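Local coordinates for protein transcriptional regulator, LacI family (Burkholderia phymatum, PDB 2RGY) that probably regulates transcription as a LacI-family DNA-binding regulator whose periplasmic-binding-protein-like part senses a small effector, likely a sugar, at residues 12-17 with 54-59. Sequence-based numbering, arbitrary orientation.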
ATOM      1  N   GLY A  12      16.783  11.047   6.980  1.00 18.55           N
ATOM      2  CA  GLY A  12      16.557  10.276   5.772  1.00 18.82           C
ATOM      3  C   GLY A  12      15.947   8.929   6.091  1.00 18.94           C
ATOM      4  O   GLY A  12      16.187   8.392   7.166  1.00 20.11           O
ATOM      5  N   LEU A  13      15.159   8.384   5.170  1.00 16.95           N
ATOM      6  CA  LEU A  13      14.519   7.091   5.375  1.00 17.49           C
ATOM      7  C   LEU A  13      14.568   6.209   4.133  1.00 15.70           C
ATOM      8  O   LEU A  13      14.108   6.608   3.065  1.00 15.18           O
ATOM      9  CB  LEU A  13      13.053   7.278   5.778  1.00 16.73           C
ATOM     10  CG  LEU A  13      12.174   6.021   5.709  1.00 17.23           C
ATOM     11  CD1 LEU A  13      12.686   4.957   6.669  1.00 17.13           C
ATOM     12  CD2 LEU A  13      10.737   6.394   6.054  1.00 20.56           C
ATOM     13  N   PHE A  14      15.126   5.015   4.269  1.00 15.75           N
ATOM     14  CA  PHE A  14      15.161   4.100   3.141  1.00 16.65           C
ATOM     15  C   PHE A  14      14.214   2.926   3.373  1.00 16.83           C
ATOM     16  O   PHE A  14      14.227   2.303   4.434  1.00 16.88           O
ATOM     17  CB  PHE A  14      16.552   3.524   2.904  1.00 14.85           C
ATOM     18  CG  PHE A  14      16.570   2.448   1.853  1.00 17.37           C
ATOM     19  CD1 PHE A  14      16.615   2.783   0.502  1.00 15.80           C
ATOM     20  CD2 PHE A  14      16.479   1.098   2.213  1.00 17.34           C
ATOM     21  CE1 PHE A  14      16.569   1.788  -0.490  1.00 17.33           C
ATOM     22  CE2 PHE A  14      16.431   0.092   1.235  1.00 17.88           C
ATOM     23  CZ  PHE A  14      16.475   0.440  -0.123  1.00 15.70           C
ATOM     24  N   VAL A  15      13.395   2.642   2.371  1.00 17.27           N
ATOM     25  CA  VAL A  15      12.476   1.517   2.407  1.00 18.52           C
ATOM     26  C   VAL A  15      12.655   0.862   1.038  1.00 19.73           C
ATOM     27  O   VAL A  15      12.809   1.551   0.022  1.00 19.88           O
ATOM     28  CB  VAL A  15      11.009   1.958   2.594  1.00 17.73           C
ATOM     29  CG1 VAL A  15      10.818   2.556   3.973  1.00 20.69           C
ATOM     30  CG2 VAL A  15      10.623   2.960   1.519  1.00 18.99           C
ATOM     31  N   PRO A  16      12.660  -0.474   0.992  1.00 20.72           N
ATOM     32  CA  PRO A  16      12.834  -1.175  -0.284  1.00 22.35           C
ATOM     33  C   PRO A  16      11.722  -0.957  -1.305  1.00 23.62           C
ATOM     34  O   PRO A  16      11.894  -1.285  -2.481  1.00 25.35           O
ATOM     35  CB  PRO A  16      12.965  -2.631   0.141  1.00 21.51           C
ATOM     36  CG  PRO A  16      12.147  -2.690   1.399  1.00 23.29           C
ATOM     37  CD  PRO A  16      12.528  -1.425   2.108  1.00 20.84           C
ATOM     38  N   THR A  17      10.595  -0.398  -0.866  1.00 23.16           N
ATOM     39  CA  THR A  17       9.458  -0.143  -1.756  1.00 23.94           C
ATOM     40  C   THR A  17       8.371   0.637  -1.012  1.00 23.13           C
ATOM     41  O   THR A  17       8.286   0.562   0.210  1.00 23.66           O
ATOM     42  CB  THR A  17       8.864  -1.478  -2.282  1.00 26.17           C
ATOM     43  OG1 THR A  17       7.842  -1.215  -3.254  1.00 27.84           O
ATOM     44  CG2 THR A  17       8.274  -2.290  -1.135  1.00 27.46           C
ATOM     45  N   GLU A  54      22.532  -3.767  -4.144  1.00 26.39           N
ATOM     46  CA  GLU A  54      23.226  -2.566  -4.588  1.00 26.49           C
ATOM     47  C   GLU A  54      22.293  -1.371  -4.726  1.00 24.94           C
ATOM     48  O   GLU A  54      22.725  -0.226  -4.611  1.00 25.24           O
ATOM     49  CB  GLU A  54      23.932  -2.826  -5.919  1.00 29.06           C
ATOM     50  CG  GLU A  54      25.261  -3.564  -5.788  1.00 34.55           C
ATOM     51  CD  GLU A  54      26.301  -2.774  -4.996  1.00 37.41           C
ATOM     52  OE1 GLU A  54      26.262  -1.521  -5.036  1.00 39.91           O
ATOM     53  OE2 GLU A  54      27.172  -3.399  -4.345  1.00 38.83           O
ATOM     54  N   GLN A  55      21.018  -1.633  -4.983  1.00 23.74           N
ATOM     55  CA  GLN A  55      20.053  -0.553  -5.108  1.00 23.62           C
ATOM     56  C   GLN A  55      19.865   0.085  -3.740  1.00 21.60           C
ATOM     57  O   GLN A  55      19.608   1.271  -3.646  1.00 22.30           O
ATOM     58  CB  GLN A  55      18.709  -1.075  -5.603  1.00 24.23           C
ATOM     59  CG  GLN A  55      18.667  -1.458  -7.063  1.00 28.63           C
ATOM     60  CD  GLN A  55      17.279  -1.889  -7.473  1.00 31.06           C
ATOM     61  OE1 GLN A  55      16.319  -1.135  -7.321  1.00 32.70           O
ATOM     62  NE2 GLN A  55      17.158  -3.108  -7.987  1.00 34.92           N
ATOM     63  N   ALA A  56      19.984  -0.714  -2.686  1.00 19.69           N
ATOM     64  CA  ALA A  56      19.840  -0.205  -1.324  1.00 20.30           C
ATOM     65  C   ALA A  56      21.117   0.536  -0.912  1.00 20.45           C
ATOM     66  O   ALA A  56      21.064   1.561  -0.236  1.00 20.22           O
ATOM     67  CB  ALA A  56      19.562  -1.362  -0.352  1.00 17.96           C
ATOM     68  N   LEU A  57      22.266   0.005  -1.317  1.00 20.83           N
ATOM     69  CA  LEU A  57      23.537   0.640  -0.992  1.00 22.72           C
ATOM     70  C   LEU A  57      23.585   2.029  -1.611  1.00 22.22           C
ATOM     71  O   LEU A  57      23.944   3.000  -0.947  1.00 22.91           O
ATOM     72  CB  LEU A  57      24.718  -0.191  -1.515  1.00 23.78           C
ATOM     73  CG  LEU A  57      25.324  -1.319  -0.668  1.00 26.28           C
ATOM     74  CD1 LEU A  57      25.572  -0.802   0.739  1.00 26.48           C
ATOM     75  CD2 LEU A  57      24.415  -2.535  -0.642  1.00 28.92           C
ATOM     76  N   GLU A  58      23.211   2.119  -2.882  1.00 21.95           N
ATOM     77  CA  GLU A  58      23.220   3.387  -3.597  1.00 23.23           C
ATOM     78  C   GLU A  58      22.220   4.382  -2.994  1.00 22.51           C
ATOM     79  O   GLU A  58      22.526   5.564  -2.830  1.00 22.96           O
ATOM     80  CB  GLU A  58      22.896   3.155  -5.078  1.00 24.73           C
ATOM     81  CG  GLU A  58      23.777   2.108  -5.745  1.00 30.67           C
ATOM     82  CD  GLU A  58      23.411   1.851  -7.204  1.00 34.09           C
ATOM     83  OE1 GLU A  58      22.200   1.815  -7.537  1.00 34.90           O
ATOM     84  OE2 GLU A  58      24.339   1.668  -8.026  1.00 38.22           O
ATOM     85  N   ALA A  59      21.028   3.903  -2.666  1.00 21.43           N
ATOM     86  CA  ALA A  59      20.002   4.769  -2.098  1.00 20.22           C
ATOM     87  C   ALA A  59      20.425   5.328  -0.742  1.00 20.58           C
ATOM     88  O   ALA A  59      20.282   6.524  -0.488  1.00 22.16           O
ATOM     89  CB  ALA A  59      18.702   4.013  -1.970  1.00 19.57           C
TER
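F14 on strand 12-14 packs against A56 and A59 on helix 54-59, where the parallel sheet meets a covering helix. The two short axes run antiparallel, at 176°, and pass 10.1 Å apart at closest; the nearest alpha carbons, CA of F14 and CA of A59, are 7.2 Å apart. A single aromatic side chain spans this gap. With CG anti to the backbone N (chi1 173°), the F14 ring reaches over to the helix and meets both alanines obliquely. Its CE1 lies 3.4 Å from A59 CB, while CZ is 3.6 Å from A56 CB. A methyl suits both helix positions, being small enough for the ring to come close to the helix backbone: CZ is also 3.6 Å from A56 CA. V60 and L63, further along helix 52-65, and S75 also touch F14, and R35 of the second subunit packs on A59. Strand 10-14 lies between strands 40-44 and 70-73 of the parallel sheet, with helix 52-65 packed on one face, as in the alternating beta-alpha topology of periplasmic-binding-protein-like domains. No hydrogen bond crosses between the two segments, so the direct contact between them rests on van der Waals packing and the burial of apolar surface.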